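Local coordinates for protein acyl-CoA dehydrogenase (Thermus thermophilus, PDB 2Z1Q) that probably catalyses the FAD-dependent oxidation of saturated acyl-CoA to 2,3-dehydroacyl-CoA, at residues 312-315 / 316-319; 321-324 / 325-329. All coordinates share one frame; numbering follows the deposited sequence.

Contact 1 of 2, residues 312-315 / 316-319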
ATOM      1  N   ARG B 312      -0.533  15.565   4.045  1.00 24.35           N
ATOM      2  CA  ARG B 312      -0.441  14.567   5.106  1.00 24.32           C
ATOM      3  C   ARG B 312       0.880  14.666   5.867  1.00 24.04           C
ATOM      4  O   ARG B 312       0.919  14.499   7.079  1.00 25.49           O
ATOM      5  CB  ARG B 312      -0.655  13.175   4.530  1.00 24.28           C
ATOM      6  CG  ARG B 312      -1.951  13.064   3.733  1.00 25.72           C
ATOM      7  CD  ARG B 312      -2.414  11.631   3.610  1.00 27.17           C
ATOM      8  NE  ARG B 312      -3.378  11.451   2.527  1.00 28.25           N
ATOM      9  CZ  ARG B 312      -4.009  10.308   2.273  1.00 30.13           C
ATOM     10  NH1 ARG B 312      -4.867  10.226   1.267  1.00 28.79           N
ATOM     11  NH2 ARG B 312      -3.786   9.244   3.042  1.00 30.74           N
ATOM     12  N   ILE B 313       1.960  14.960   5.166  1.00 23.85           N
ATOM     13  CA  ILE B 313       3.240  15.100   5.841  1.00 24.75           C
ATOM     14  C   ILE B 313       3.189  16.270   6.837  1.00 25.41           C
ATOM     15  O   ILE B 313       3.676  16.152   7.962  1.00 26.13           O
ATOM     16  CB  ILE B 313       4.369  15.336   4.819  1.00 23.82           C
ATOM     17  CG1 ILE B 313       4.553  14.085   3.953  1.00 20.44           C
ATOM     18  CG2 ILE B 313       5.644  15.695   5.537  1.00 21.03           C
ATOM     19  CD1 ILE B 313       5.429  14.337   2.746  1.00 21.79           C
ATOM     20  N   TYR B 314       2.591  17.388   6.432  1.00 25.67           N
ATOM     21  CA  TYR B 314       2.491  18.544   7.319  1.00 25.11           C
ATOM     22  C   TYR B 314       1.713  18.204   8.586  1.00 24.59           C
ATOM     23  O   TYR B 314       2.130  18.539   9.699  1.00 23.91           O
ATOM     24  CB  TYR B 314       1.811  19.715   6.593  1.00 27.20           C
ATOM     25  CG  TYR B 314       1.521  20.888   7.494  1.00 28.48           C
ATOM     26  CD1 TYR B 314       2.541  21.716   7.938  1.00 29.23           C
ATOM     27  CD2 TYR B 314       0.216  21.147   7.935  1.00 28.68           C
ATOM     28  CE1 TYR B 314       2.288  22.778   8.803  1.00 31.74           C
ATOM     29  CE2 TYR B 314      -0.050  22.203   8.796  1.00 30.02           C
ATOM     30  CZ  TYR B 314       0.996  23.014   9.228  1.00 30.94           C
ATOM     31  OH  TYR B 314       0.790  24.059  10.093  1.00 28.13           O
ATOM     32  N   ALA B 315       0.586  17.523   8.423  1.00 24.05           N
ATOM     33  CA  ALA B 315      -0.217  17.134   9.567  1.00 25.33           C
ATOM     34  C   ALA B 315       0.585  16.241  10.524  1.00 24.71           C
ATOM     35  O   ALA B 315       0.660  16.529  11.717  1.00 25.77           O
ATOM     36  CB  ALA B 315      -1.488  16.414   9.103  1.00 25.93           C
ATOM     37  N   ALA B 316       1.190  15.169  10.008  1.00 23.57           N
ATOM     38  CA  ALA B 316       1.963  14.255  10.862  1.00 21.70           C
ATOM     39  C   ALA B 316       3.123  14.984  11.543  1.00 21.61           C
ATOM     40  O   ALA B 316       3.373  14.809  12.731  1.00 21.21           O
ATOM     41  CB  ALA B 316       2.505  13.085  10.037  1.00 19.23           C
ATOM     42  N   GLU B 317       3.830  15.794  10.766  1.00 21.53           N
ATOM     43  CA  GLU B 317       4.960  16.543  11.292  1.00 24.28           C
ATOM     44  C   GLU B 317       4.513  17.446  12.438  1.00 25.02           C
ATOM     45  O   GLU B 317       5.200  17.552  13.451  1.00 25.47           O
ATOM     46  CB  GLU B 317       5.593  17.420  10.202  1.00 21.25           C
ATOM     47  CG  GLU B 317       6.872  18.108  10.682  1.00 22.47           C
ATOM     48  CD  GLU B 317       7.302  19.267   9.790  1.00 23.90           C
ATOM     49  OE1 GLU B 317       8.511  19.573   9.779  1.00 24.07           O
ATOM     50  OE2 GLU B 317       6.442  19.874   9.105  1.00 24.14           O
ATOM     51  N   SER B 318       3.366  18.098  12.271  1.00 25.10           N
ATOM     52  CA  SER B 318       2.881  19.000  13.308  1.00 24.76           C
ATOM     53  C   SER B 318       2.499  18.234  14.558  1.00 26.06           C
ATOM     54  O   SER B 318       2.834  18.645  15.675  1.00 27.60           O
ATOM     55  CB  SER B 318       1.678  19.806  12.797  1.00 22.90           C
ATOM     56  OG  SER B 318       2.034  20.633  11.698  1.00 22.13           O
ATOM     57  N   ALA B 319       1.805  17.114  14.382  1.00 26.64           N
ATOM     58  CA  ALA B 319       1.389  16.313  15.525  1.00 26.93           C
ATOM     59  C   ALA B 319       2.589  15.718  16.280  1.00 28.21           C
ATOM     60  O   ALA B 319       2.591  15.679  17.512  1.00 29.52           O
ATOM     61  CB  ALA B 319       0.444  15.209  15.076  1.00 25.34           C
TER

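Contact 2 of 2, residues 321-324 / 325-329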
ATOM      1  N   TYR B 321       5.962  16.765  16.584  1.00 28.11           N
ATOM      2  CA  TYR B 321       6.737  17.698  17.378  1.00 28.95           C
ATOM      3  C   TYR B 321       5.924  18.426  18.421  1.00 29.68           C
ATOM      4  O   TYR B 321       6.474  18.951  19.380  1.00 29.61           O
ATOM      5  CB  TYR B 321       7.479  18.663  16.464  1.00 29.22           C
ATOM      6  CG  TYR B 321       8.654  17.985  15.807  1.00 28.68           C
ATOM      7  CD1 TYR B 321       9.783  17.631  16.547  1.00 27.88           C
ATOM      8  CD2 TYR B 321       8.605  17.627  14.464  1.00 29.37           C
ATOM      9  CE1 TYR B 321      10.835  16.930  15.966  1.00 28.67           C
ATOM     10  CE2 TYR B 321       9.648  16.923  13.875  1.00 29.61           C
ATOM     11  CZ  TYR B 321      10.754  16.578  14.625  1.00 28.00           C
ATOM     12  OH  TYR B 321      11.757  15.866  14.016  1.00 29.24           O
ATOM     13  N   ARG B 322       4.610  18.442  18.248  1.00 30.15           N
ATOM     14  CA  ARG B 322       3.775  19.078  19.244  1.00 29.60           C
ATOM     15  C   ARG B 322       3.794  18.097  20.419  1.00 30.25           C
ATOM     16  O   ARG B 322       3.888  18.501  21.578  1.00 30.68           O
ATOM     17  CB  ARG B 322       2.354  19.275  18.699  1.00 30.26           C
ATOM     18  CG  ARG B 322       1.342  19.705  19.751  1.00 28.76           C
ATOM     19  CD  ARG B 322      -0.087  19.724  19.207  1.00 29.95           C
ATOM     20  NE  ARG B 322      -1.042  19.636  20.311  1.00 31.36           N
ATOM     21  CZ  ARG B 322      -2.361  19.501  20.183  1.00 33.72           C
ATOM     22  NH1 ARG B 322      -3.115  19.430  21.271  1.00 35.74           N
ATOM     23  NH2 ARG B 322      -2.928  19.431  18.984  1.00 32.73           N
ATOM     24  N   THR B 323       3.726  16.804  20.100  1.00 29.45           N
ATOM     25  CA  THR B 323       3.747  15.759  21.122  1.00 29.10           C
ATOM     26  C   THR B 323       5.048  15.801  21.923  1.00 29.01           C
ATOM     27  O   THR B 323       5.023  15.783  23.146  1.00 29.17           O
ATOM     28  CB  THR B 323       3.629  14.339  20.510  1.00 28.43           C
ATOM     29  OG1 THR B 323       2.365  14.190  19.849  1.00 28.73           O
ATOM     30  CG2 THR B 323       3.758  13.282  21.605  1.00 26.89           C
ATOM     31  N   VAL B 324       6.180  15.844  21.224  1.00 29.82           N
ATOM     32  CA  VAL B 324       7.499  15.871  21.870  1.00 32.32           C
ATOM     33  C   VAL B 324       7.685  17.166  22.656  1.00 31.51           C
ATOM     34  O   VAL B 324       8.306  17.176  23.720  1.00 30.49           O
ATOM     35  CB  VAL B 324       8.646  15.718  20.822  1.00 32.08           C
ATOM     36  CG1 VAL B 324       9.999  15.636  21.521  1.00 34.64           C
ATOM     37  CG2 VAL B 324       8.428  14.457  20.007  1.00 35.27           C
ATOM     38  N   GLY B 325       7.128  18.254  22.131  1.00 32.85           N
ATOM     39  CA  GLY B 325       7.218  19.531  22.814  1.00 33.46           C
ATOM     40  C   GLY B 325       6.566  19.449  24.180  1.00 33.39           C
ATOM     41  O   GLY B 325       7.065  20.032  25.140  1.00 34.52           O
ATOM     42  N   LEU B 326       5.452  18.723  24.278  1.00 33.99           N
ATOM     43  CA  LEU B 326       4.748  18.557  25.552  1.00 34.00           C
ATOM     44  C   LEU B 326       5.591  17.747  26.528  1.00 34.49           C
ATOM     45  O   LEU B 326       5.751  18.121  27.693  1.00 35.86           O
ATOM     46  CB  LEU B 326       3.405  17.864  25.335  1.00 33.48           C
ATOM     47  CG  LEU B 326       2.314  18.697  24.652  1.00 35.48           C
ATOM     48  CD1 LEU B 326       1.163  17.813  24.206  1.00 33.81           C
ATOM     49  CD2 LEU B 326       1.825  19.767  25.615  1.00 34.07           C
ATOM     50  N   ILE B 327       6.130  16.636  26.043  1.00 33.73           N
ATOM     51  CA  ILE B 327       6.955  15.778  26.869  1.00 34.43           C
ATOM     52  C   ILE B 327       8.131  16.561  27.458  1.00 35.58           C
ATOM     53  O   ILE B 327       8.413  16.470  28.655  1.00 35.41           O
ATOM     54  CB  ILE B 327       7.489  14.588  26.040  1.00 32.07           C
ATOM     55  CG1 ILE B 327       6.313  13.723  25.575  1.00 30.61           C
ATOM     56  CG2 ILE B 327       8.470  13.777  26.855  1.00 27.89           C
ATOM     57  CD1 ILE B 327       6.678  12.675  24.533  1.00 28.52           C
ATOM     58  N   ASP B 328       8.809  17.332  26.617  1.00 35.76           N
ATOM     59  CA  ASP B 328       9.947  18.106  27.078  1.00 39.73           C
ATOM     60  C   ASP B 328       9.616  19.051  28.227  1.00 41.93           C
ATOM     61  O   ASP B 328      10.358  19.102  29.213  1.00 43.11           O
ATOM     62  CB  ASP B 328      10.577  18.863  25.903  1.00 38.70           C
ATOM     63  CG  ASP B 328      11.620  18.029  25.177  1.00 40.13           C
ATOM     64  OD1 ASP B 328      12.039  18.405  24.062  1.00 40.48           O
ATOM     65  OD2 ASP B 328      12.027  16.989  25.739  1.00 40.71           O
ATOM     66  N   GLU B 329       8.508  19.781  28.119  1.00 42.80           N
ATOM     67  CA  GLU B 329       8.111  20.701  29.181  1.00 44.41           C
ATOM     68  C   GLU B 329       7.819  19.941  30.470  1.00 43.55           C
ATOM     69  O   GLU B 329       8.218  20.358  31.553  1.00 43.63           O
ATOM     70  CB  GLU B 329       6.879  21.510  28.772  1.00 44.99           C
ATOM     71  CG  GLU B 329       7.139  22.542  27.685  1.00 48.49           C
ATOM     72  CD  GLU B 329       6.024  23.571  27.584  1.00 50.58           C
ATOM     73  OE1 GLU B 329       6.066  24.412  26.659  1.00 50.83           O
ATOM     74  OE2 GLU B 329       5.108  23.540  28.436  1.00 51.01           O
TER

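Contact 1 of 2, residues 312-315 / 316-319
Arg312 to Ala315 hand four successive carbonyls to the amides of Ala316 to Ala319, so residues 312-315 and 316-319 form consecutive turns of one alpha-helix. The bond from Ala316 N to Arg312 O, 3.0 Å long, is almost straight at 176°. Tyr314 O carries a double load: Ser318 N reaches it at 2.9 Å from one face of the carbonyl plane, while Ser318 OG comes from the opposite face, also at 2.9 Å. That hydroxyl, beside its own backbone N (chi1 -63°), also sits over one face of the Tyr314 ring, offset toward the rim, with OG 3.6 Å from Tyr314 CZ. CG of Tyr314 lies anti to the backbone N (chi1 173°), which sends the ring along the helix to Ser318, and its OH bonds to Ala495 O. A valine here, lacking ring and hydroxyl, would probably open a gap beside Ser318 and leave the Ala495 carbonyl without this donor. Arg498 binds both Ser318 OG and Glu317, whose carboxylate also meets Lys276 and Tyr573. Such a serine, bonded to the carbonyl four residues back, is a familiar intrahelical motif, set here within the helical C-terminal domain of an acyl-CoA dehydrogenase.

Contact 2 of 2, residues 321-324 / 325-329
Val324 and Asp328 share one of the backbone bonds that join residues 321-324 to 325-329: Asp328 N meets Val324 O at 2.9 Å. Ile327 N bonds to Thr323 O in the same alpha-helical pattern. Just before these, at Gly325 and Leu326, the geometry is less regular. Gly325 N stands well above the plane of the Tyr321 carbonyl, and Leu326 N divides itself between Arg322 O at 3.1 Å and a weak second bond to Thr323 O.

The tightly packed part is the buried pair Thr323 and Ile327. Their side chains lie side by side and point the same way, Thr323 CG2 coming to 4.2 Å from Ile327 CD1, while Ile327 CG1 rests 3.4 Å from Thr323 O. CG2 of Thr323 is anti to the backbone N, which puts the hydroxyl beside that N (chi1 -63°); OG1 there bonds to Ala319 O and to Tyr490 OH. Helix 348-372 covers this threonine through Glu350 and Ile354. Other faces of the helix have their own neighbours: Val324 packs on Lys90 and Thr94, and the Arg322 guanidinium forms a salt bridge with Glu493.

The partly exposed positions, Leu326 and Asp328, leave the helix in nearly opposite directions and are held more loosely, each touching the preceding turn mainly through a backbone oxygen. Leu326 CG lies 3.5 Å from Arg322 O, and its side chain also touches Tyr347. Asp328 OD1 stays 4.3 Å from Val324 CG1 and accepts a hydrogen bond from Val91 N, at the start of helix 90-99.

Residues 321-329 thus belong to a helix of the C-terminal helical bundle of the acyl-CoA dehydrogenase fold, packing here against helix 90-99 of the N-terminal domain.

Contacts 1 and 2 illustrate how one long helix changes neighbours along its length. Both lie on helix 300-331, in series, with centres about 14 Å apart and one residue between 316-319 and 321-324. Helices 348-372 and 476-502 run beside both, whereas helices 252-288 and 505-528 meet contact 1 and helix 90-99 meets contact 2. Neither contact lies at the FAD site. The shared helices nevertheless reach it: Ile302 near the start of helix 300-331, Ile372 ending helix 348-372 and Gln476 beginning helix 476-502 all line FAD pockets.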